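Local coordinates for Non-reducing end beta-L-arabinofuranosidase (Bacteroides thetaiotaomicron, PDB 5MQO), which probably hydrolyses glycosidic bonds during breakdown of plant pectin, acting as an aceric acidase of glycoside hydrolase family GH127, at residues I420-K425 with W682-K687; Y509-N514 with S641-E646. All blocks are in the same frame, centred on the assembly; numbering follows the deposited sequence.

Interaction 1 (I420-K425 with W682-K687); sequences ISLDGK and WGNRGK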
ATOM      1  N   ILE A 420      -8.571   6.739  -4.332  1.00 55.64           N
ATOM      2  CA  ILE A 420      -8.956   7.203  -5.659  1.00 54.72           C
ATOM      3  C   ILE A 420     -10.388   6.779  -5.903  1.00 53.96           C
ATOM      4  O   ILE A 420     -10.834   5.780  -5.366  1.00 51.97           O
ATOM      5  CB  ILE A 420      -7.995   6.660  -6.762  1.00 55.06           C
ATOM      6  CG1 ILE A 420      -8.079   7.520  -8.040  1.00 55.46           C
ATOM      7  CG2 ILE A 420      -8.225   5.167  -7.050  1.00 55.10           C
ATOM      8  CD1 ILE A 420      -7.150   7.081  -9.175  1.00 55.38           C
ATOM      9  N   SER A 421     -11.100   7.569  -6.702  1.00 56.38           N
ATOM     10  CA  SER A 421     -12.470   7.259  -7.150  1.00 55.49           C
ATOM     11  C   SER A 421     -12.511   6.047  -8.097  1.00 54.83           C
ATOM     12  O   SER A 421     -11.477   5.606  -8.610  1.00 54.40           O
ATOM     13  CB  SER A 421     -13.102   8.493  -7.830  1.00 56.23           C
ATOM     14  OG  SER A 421     -12.272   9.042  -8.856  1.00 56.95           O
ATOM     15  N   LEU A 422     -13.705   5.489  -8.291  1.00 55.32           N
ATOM     16  CA  LEU A 422     -13.892   4.439  -9.285  1.00 56.95           C
ATOM     17  C   LEU A 422     -13.743   4.986 -10.718  1.00 58.78           C
ATOM     18  O   LEU A 422     -13.166   4.299 -11.552  1.00 58.71           O
ATOM     19  CB  LEU A 422     -15.213   3.724  -9.082  1.00 56.58           C
ATOM     20  CG  LEU A 422     -15.259   2.839  -7.836  1.00 55.89           C
ATOM     21  CD1 LEU A 422     -16.678   2.363  -7.601  1.00 55.13           C
ATOM     22  CD2 LEU A 422     -14.307   1.650  -7.950  1.00 55.99           C
ATOM     23  N   ASP A 423     -14.164   6.233 -10.982  1.00 60.35           N
ATOM     24  CA  ASP A 423     -13.916   6.872 -12.300  1.00 60.88           C
ATOM     25  C   ASP A 423     -12.481   7.328 -12.568  1.00 60.19           C
ATOM     26  O   ASP A 423     -12.241   7.970 -13.577  1.00 61.94           O
ATOM     27  CB  ASP A 423     -14.915   8.021 -12.608  1.00 63.49           C
ATOM     28  CG  ASP A 423     -14.764   9.264 -11.703  1.00 65.19           C
ATOM     29  OD1 ASP A 423     -13.799   9.402 -10.928  1.00 67.11           O
ATOM     30  OD2 ASP A 423     -15.668  10.127 -11.771  1.00 65.80           O
ATOM     31  N   GLY A 424     -11.546   7.028 -11.665  1.00 58.72           N
ATOM     32  CA  GLY A 424     -10.119   7.289 -11.883  1.00 57.87           C
ATOM     33  C   GLY A 424      -9.662   8.732 -11.841  1.00 57.82           C
ATOM     34  O   GLY A 424      -8.528   9.013 -12.193  1.00 56.07           O
ATOM     35  N   LYS A 425     -10.532   9.640 -11.409  1.00 59.17           N
ATOM     36  CA  LYS A 425     -10.309  11.073 -11.565  1.00 61.19           C
ATOM     37  C   LYS A 425     -10.239  11.872 -10.278  1.00 60.31           C
ATOM     38  O   LYS A 425      -9.655  12.970 -10.276  1.00 56.70           O
ATOM     39  CB  LYS A 425     -11.431  11.662 -12.397  1.00 65.07           C
ATOM     40  CG  LYS A 425     -11.370  11.317 -13.865  1.00 68.20           C
ATOM     41  CD  LYS A 425     -12.383  12.156 -14.611  1.00 70.50           C
ATOM     42  CE  LYS A 425     -12.510  11.685 -16.035  1.00 74.23           C
ATOM     43  NZ  LYS A 425     -13.278  12.688 -16.814  1.00 77.89           N
ATOM     44  N   TRP A 682     -16.305   3.178  -1.109  1.00 51.73           N
ATOM     45  CA  TRP A 682     -17.158   4.159  -0.440  1.00 52.61           C
ATOM     46  C   TRP A 682     -17.045   5.518  -1.130  1.00 54.28           C
ATOM     47  O   TRP A 682     -16.082   5.779  -1.864  1.00 51.82           O
ATOM     48  CB  TRP A 682     -16.924   4.236   1.079  1.00 51.17           C
ATOM     49  CG  TRP A 682     -16.008   5.244   1.560  1.00 49.90           C
ATOM     50  CD1 TRP A 682     -14.680   5.126   1.675  1.00 50.49           C
ATOM     51  CD2 TRP A 682     -16.341   6.538   2.048  1.00 50.88           C
ATOM     52  NE1 TRP A 682     -14.144   6.255   2.197  1.00 49.98           N
ATOM     53  CE2 TRP A 682     -15.144   7.154   2.429  1.00 49.60           C
ATOM     54  CE3 TRP A 682     -17.546   7.251   2.189  1.00 52.03           C
ATOM     55  CZ2 TRP A 682     -15.094   8.460   2.970  1.00 51.29           C
ATOM     56  CZ3 TRP A 682     -17.499   8.556   2.709  1.00 51.34           C
ATOM     57  CH2 TRP A 682     -16.277   9.142   3.100  1.00 51.00           C
ATOM     58  N   GLY A 683     -18.076   6.338  -0.927  1.00 56.46           N
ATOM     59  CA  GLY A 683     -18.104   7.703  -1.407  1.00 57.92           C
ATOM     60  C   GLY A 683     -18.064   7.864  -2.913  1.00 59.57           C
ATOM     61  O   GLY A 683     -17.502   8.826  -3.380  1.00 62.48           O
ATOM     62  N   ASN A 684     -18.641   6.937  -3.671  1.00 61.26           N
ATOM     63  CA  ASN A 684     -18.789   7.099  -5.129  1.00 62.95           C
ATOM     64  C   ASN A 684     -20.259   7.366  -5.522  1.00 64.32           C
ATOM     65  O   ASN A 684     -20.579   7.371  -6.712  1.00 68.84           O
ATOM     66  CB  ASN A 684     -18.271   5.843  -5.880  1.00 62.96           C
ATOM     67  CG  ASN A 684     -16.761   5.726  -5.862  1.00 62.90           C
ATOM     68  OD1 ASN A 684     -16.076   6.270  -6.719  1.00 63.67           O
ATOM     69  ND2 ASN A 684     -16.235   5.018  -4.880  1.00 64.09           N
ATOM     70  N   ARG A 685     -21.149   7.567  -4.545  1.00 62.35           N
ATOM     71  CA  ARG A 685     -22.584   7.721  -4.805  1.00 59.07           C
ATOM     72  C   ARG A 685     -23.128   8.938  -4.047  1.00 58.70           C
ATOM     73  O   ARG A 685     -24.211   8.928  -3.472  1.00 57.87           O
ATOM     74  CB  ARG A 685     -23.301   6.441  -4.407  1.00 58.27           C
ATOM     75  CG  ARG A 685     -22.861   5.212  -5.193  1.00 59.18           C
ATOM     76  CD  ARG A 685     -23.493   3.926  -4.649  1.00 60.09           C
ATOM     77  NE  ARG A 685     -23.041   3.644  -3.286  1.00 60.79           N
ATOM     78  CZ  ARG A 685     -23.522   2.704  -2.481  1.00 60.01           C
ATOM     79  NH1 ARG A 685     -23.019   2.587  -1.262  1.00 59.40           N
ATOM     80  NH2 ARG A 685     -24.500   1.898  -2.865  1.00 59.82           N
ATOM     81  N   GLY A 686     -22.347  10.001  -4.043  1.00 60.54           N
ATOM     82  CA  GLY A 686     -22.776  11.263  -3.464  1.00 62.95           C
ATOM     83  C   GLY A 686     -22.372  11.390  -2.022  1.00 63.39           C
ATOM     84  O   GLY A 686     -21.774  10.489  -1.468  1.00 64.57           O
ATOM     85  N   LYS A 687     -22.686  12.550  -1.454  1.00 66.63           N
ATOM     86  CA  LYS A 687     -22.540  12.842  -0.032  1.00 66.44           C
ATOM     87  C   LYS A 687     -23.483  11.999   0.785  1.00 63.46           C
ATOM     88  O   LYS A 687     -24.620  11.822   0.407  1.00 63.58           O
ATOM     89  CB  LYS A 687     -22.871  14.320   0.228  1.00 72.32           C
ATOM     90  CG  LYS A 687     -22.688  14.780   1.681  1.00 78.52           C
ATOM     91  CD  LYS A 687     -22.110  16.204   1.779  1.00 82.96           C
ATOM     92  CE  LYS A 687     -22.318  16.841   3.158  1.00 84.70           C
ATOM     93  NZ  LYS A 687     -23.697  17.406   3.293  1.00 85.73           N
TER
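Ser421 and Asn684 bring two loops together, their CA atoms 6.6 Å apart. On one side Ser421 to Gly424 form a type I beta turn, closed by a weak backbone bond from Gly424 N to Ser421 O. The other loop passes through positive phi at Gly683 and then presents the side chain of Asn684 to the turn. A single hydrogen bond crosses: Leu422 N donates to Asn684 OD1 at 3.0 Å. It is almost straight at the hydrogen, 176°, although the donor lies 28° from the carbonyl plane. Leu422 CD1 lies over one face of the Asn684 amide, 3.8 Å from Asn684 CG, and the two side chains cross at about a right angle. The amide is held at its other end too, where Asn684 ND2 bonds to the carbonyl of Ala681. These two bonds fix its rotation. Within the turn, Ser421 OG donates to Asp423 OD1 at 2.6 Å. With chi1 at 52°, the hydroxyl of Ser421 is turned back over its own loop, and it also bonds to Lys426 N. The contact joins the catalytic and C-terminal domains of the GH127 fold. The turn follows helix 402-416 and is held to helix 50-69 by Arg54 and Ser62. Ile637 of strand 631-637 touches both Leu422 and Asn684, and the Asn684 loop links strands 670-678 and 690-697.

Interaction 2 (Y509-N514 with S641-E646); sequences YPWEGN and SIVALE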
ATOM      1  N   TYR A 509     -10.987 -13.452  -7.981  1.00 64.62           N
ATOM      2  CA  TYR A 509     -10.441 -12.779  -6.781  1.00 63.29           C
ATOM      3  C   TYR A 509     -10.384 -11.268  -7.030  1.00 62.55           C
ATOM      4  O   TYR A 509     -10.125 -10.852  -8.164  1.00 64.09           O
ATOM      5  CB  TYR A 509      -9.020 -13.313  -6.498  1.00 63.11           C
ATOM      6  CG  TYR A 509      -8.475 -13.139  -5.088  1.00 63.71           C
ATOM      7  CD1 TYR A 509      -8.675 -14.111  -4.101  1.00 63.42           C
ATOM      8  CD2 TYR A 509      -7.725 -12.035  -4.750  1.00 61.81           C
ATOM      9  CE1 TYR A 509      -8.152 -13.956  -2.821  1.00 62.97           C
ATOM     10  CE2 TYR A 509      -7.211 -11.884  -3.474  1.00 62.59           C
ATOM     11  CZ  TYR A 509      -7.422 -12.835  -2.510  1.00 61.37           C
ATOM     12  OH  TYR A 509      -6.892 -12.633  -1.249  1.00 59.25           O
ATOM     13  N   PRO A 510     -10.675 -10.438  -6.029  1.00 59.11           N
ATOM     14  CA  PRO A 510     -11.043 -10.819  -4.667  1.00 59.14           C
ATOM     15  C   PRO A 510     -12.499 -11.295  -4.446  1.00 59.42           C
ATOM     16  O   PRO A 510     -12.856 -11.624  -3.309  1.00 57.02           O
ATOM     17  CB  PRO A 510     -10.823  -9.514  -3.910  1.00 59.18           C
ATOM     18  CG  PRO A 510     -11.272  -8.482  -4.892  1.00 59.67           C
ATOM     19  CD  PRO A 510     -10.883  -9.003  -6.260  1.00 59.59           C
ATOM     20  N   TRP A 511     -13.315 -11.350  -5.504  1.00 59.04           N
ATOM     21  CA  TRP A 511     -14.729 -11.644  -5.345  1.00 57.44           C
ATOM     22  C   TRP A 511     -14.966 -13.093  -4.978  1.00 59.36           C
ATOM     23  O   TRP A 511     -15.942 -13.380  -4.318  1.00 60.15           O
ATOM     24  CB  TRP A 511     -15.522 -11.249  -6.579  1.00 56.75           C
ATOM     25  CG  TRP A 511     -15.266  -9.845  -7.026  1.00 58.21           C
ATOM     26  CD1 TRP A 511     -14.899  -9.448  -8.268  1.00 60.21           C
ATOM     27  CD2 TRP A 511     -15.326  -8.656  -6.234  1.00 59.98           C
ATOM     28  NE1 TRP A 511     -14.720  -8.088  -8.311  1.00 59.58           N
ATOM     29  CE2 TRP A 511     -14.981  -7.578  -7.072  1.00 60.38           C
ATOM     30  CE3 TRP A 511     -15.638  -8.393  -4.892  1.00 60.30           C
ATOM     31  CZ2 TRP A 511     -14.948  -6.261  -6.623  1.00 61.89           C
ATOM     32  CZ3 TRP A 511     -15.603  -7.084  -4.444  1.00 60.66           C
ATOM     33  CH2 TRP A 511     -15.271  -6.030  -5.309  1.00 61.06           C
ATOM     34  N   GLU A 512     -14.073 -13.993  -5.397  1.00 62.38           N
ATOM     35  CA  GLU A 512     -14.137 -15.432  -5.079  1.00 63.75           C
ATOM     36  C   GLU A 512     -12.740 -15.939  -4.818  1.00 61.44           C
ATOM     37  O   GLU A 512     -11.764 -15.339  -5.267  1.00 62.43           O
ATOM     38  CB  GLU A 512     -14.735 -16.233  -6.236  1.00 67.75           C
ATOM     39  CG  GLU A 512     -16.097 -15.728  -6.702  1.00 73.62           C
ATOM     40  CD  GLU A 512     -16.731 -16.594  -7.784  1.00 77.24           C
ATOM     41  OE1 GLU A 512     -16.327 -16.513  -8.975  1.00 73.39           O
ATOM     42  OE2 GLU A 512     -17.672 -17.342  -7.432  1.00 81.88           O
ATOM     43  N   GLY A 513     -12.646 -17.057  -4.117  1.00 60.65           N
ATOM     44  CA  GLY A 513     -11.366 -17.563  -3.624  1.00 61.78           C
ATOM     45  C   GLY A 513     -10.819 -18.739  -4.411  1.00 63.17           C
ATOM     46  O   GLY A 513     -10.126 -19.574  -3.821  1.00 64.92           O
ATOM     47  N   ASN A 514     -11.107 -18.804  -5.718  1.00 61.46           N
ATOM     48  CA  ASN A 514     -10.641 -19.901  -6.568  1.00 63.84           C
ATOM     49  C   ASN A 514      -9.586 -19.419  -7.511  1.00 61.76           C
ATOM     50  O   ASN A 514      -9.870 -18.576  -8.362  1.00 61.61           O
ATOM     51  CB  ASN A 514     -11.782 -20.478  -7.404  1.00 69.54           C
ATOM     52  CG  ASN A 514     -12.932 -20.952  -6.555  1.00 75.98           C
ATOM     53  OD1 ASN A 514     -12.746 -21.733  -5.614  1.00 82.16           O
ATOM     54  ND2 ASN A 514     -14.129 -20.451  -6.847  1.00 80.37           N
ATOM     55  N   SER A 641     -18.325  -3.959 -11.263  1.00 72.34           N
ATOM     56  CA  SER A 641     -19.072  -5.016 -10.605  1.00 76.16           C
ATOM     57  C   SER A 641     -18.396  -5.318  -9.286  1.00 72.90           C
ATOM     58  O   SER A 641     -17.218  -5.685  -9.261  1.00 76.35           O
ATOM     59  CB  SER A 641     -19.155  -6.290 -11.450  1.00 80.29           C
ATOM     60  OG  SER A 641     -20.119  -7.184 -10.886  1.00 84.50           O
ATOM     61  N   ILE A 642     -19.132  -5.144  -8.195  1.00 67.11           N
ATOM     62  CA  ILE A 642     -18.604  -5.377  -6.863  1.00 64.86           C
ATOM     63  C   ILE A 642     -19.549  -6.354  -6.140  1.00 63.40           C
ATOM     64  O   ILE A 642     -20.749  -6.425  -6.458  1.00 66.86           O
ATOM     65  CB  ILE A 642     -18.382  -4.046  -6.064  1.00 64.45           C
ATOM     66  CG1 ILE A 642     -19.700  -3.513  -5.491  1.00 68.70           C
ATOM     67  CG2 ILE A 642     -17.685  -2.963  -6.908  1.00 62.49           C
ATOM     68  CD1 ILE A 642     -19.565  -2.392  -4.477  1.00 68.94           C
ATOM     69  N   VAL A 643     -19.006  -7.109  -5.188  1.00 57.04           N
ATOM     70  CA  VAL A 643     -19.811  -7.927  -4.328  1.00 54.60           C
ATOM     71  C   VAL A 643     -20.260  -7.094  -3.133  1.00 53.74           C
ATOM     72  O   VAL A 643     -19.452  -6.725  -2.294  1.00 51.44           O
ATOM     73  CB  VAL A 643     -19.062  -9.178  -3.862  1.00 53.76           C
ATOM     74  CG1 VAL A 643     -19.941  -9.983  -2.894  1.00 53.55           C
ATOM     75  CG2 VAL A 643     -18.669 -10.025  -5.066  1.00 53.51           C
ATOM     76  N   ALA A 644     -21.550  -6.786  -3.078  1.00 55.01           N
ATOM     77  CA  ALA A 644     -22.165  -6.281  -1.845  1.00 57.30           C
ATOM     78  C   ALA A 644     -22.604  -7.463  -0.961  1.00 57.08           C
ATOM     79  O   ALA A 644     -22.596  -8.599  -1.396  1.00 57.78           O
ATOM     80  CB  ALA A 644     -23.338  -5.345  -2.148  1.00 56.77           C
ATOM     81  N   LEU A 645     -22.926  -7.188   0.293  1.00 56.87           N
ATOM     82  CA  LEU A 645     -23.392  -8.215   1.208  1.00 58.67           C
ATOM     83  C   LEU A 645     -24.726  -7.706   1.725  1.00 58.10           C
ATOM     84  O   LEU A 645     -24.816  -6.562   2.166  1.00 57.55           O
ATOM     85  CB  LEU A 645     -22.382  -8.441   2.345  1.00 61.20           C
ATOM     86  CG  LEU A 645     -20.934  -8.784   1.924  1.00 61.67           C
ATOM     87  CD1 LEU A 645     -19.912  -8.515   3.043  1.00 62.15           C
ATOM     88  CD2 LEU A 645     -20.845 -10.215   1.424  1.00 60.74           C
ATOM     89  N   GLU A 646     -25.770  -8.522   1.596  1.00 59.85           N
ATOM     90  CA  GLU A 646     -27.134  -8.129   1.956  1.00 61.04           C
ATOM     91  C   GLU A 646     -27.583  -8.963   3.126  1.00 62.38           C
ATOM     92  O   GLU A 646     -27.288 -10.170   3.187  1.00 63.66           O
ATOM     93  CB  GLU A 646     -28.084  -8.357   0.796  1.00 63.19           C
ATOM     94  CG  GLU A 646     -27.923  -7.367  -0.349  1.00 64.68           C
ATOM     95  CD  GLU A 646     -28.785  -7.683  -1.566  1.00 66.19           C
ATOM     96  OE1 GLU A 646     -29.615  -8.643  -1.537  1.00 64.99           O
ATOM     97  OE2 GLU A 646     -28.610  -6.944  -2.560  1.00 67.73           O
TER
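The interface between the middle and C-terminal beta domains of the GH127 fold is bridged here by Trp511, which packs against strand 640-651. Trp511 sits in the loop between strands 500-506 and 514-521, directly after Pro510, whose peptide bond to Tyr509 is cis. Its indole lies over the strand backbone. Ile642 CA stands 4.0 Å from the centroid of the six-membered ring, 23° off the normal, in a CH-pi contact. Val643 N lies over the same face, toward the rim. Pro510 CG sits above the opposite face, so the ring is held between its own loop and the strand. Ile642 CB adds an apolar contact at 3.8 Å to Trp511 CH2. No hydrogen bond links the two segments. The carbonyl of Trp511 bonds to Arg601, and Leu604 and Tyr680 touch the indole side chain. An alanine in place of Trp511 would remove the indole and is likely to open a gap over Ile642 and Val643, costing the two domains this apolar join. Val643 CG2, anti to its carbonyl carbon, reaches along the indole and meets Trp511 CE3 at 3.4 Å.

In the fold
Both interactions are buried, and both bring a loop of another domain to the C-terminal domain. In interaction 1 the loop is 420-425 of the catalytic domain; in interaction 2 it is 509-514 of the middle domain. They share no segment, but belong to one neighbourhood: their centres are 19 Å apart and their nearest atoms about 5 Å. Ile637 of strand 631-637 touches Leu422 and Asn684 of the first and Ile642 of the second. Along the chain, interaction 2 is nested inside the loop closed by interaction 1. Their chemistry differs. The loop-to-loop contact is small and turns on one polar bond, while the loop-to-strand contact is larger and rests on an aromatic face.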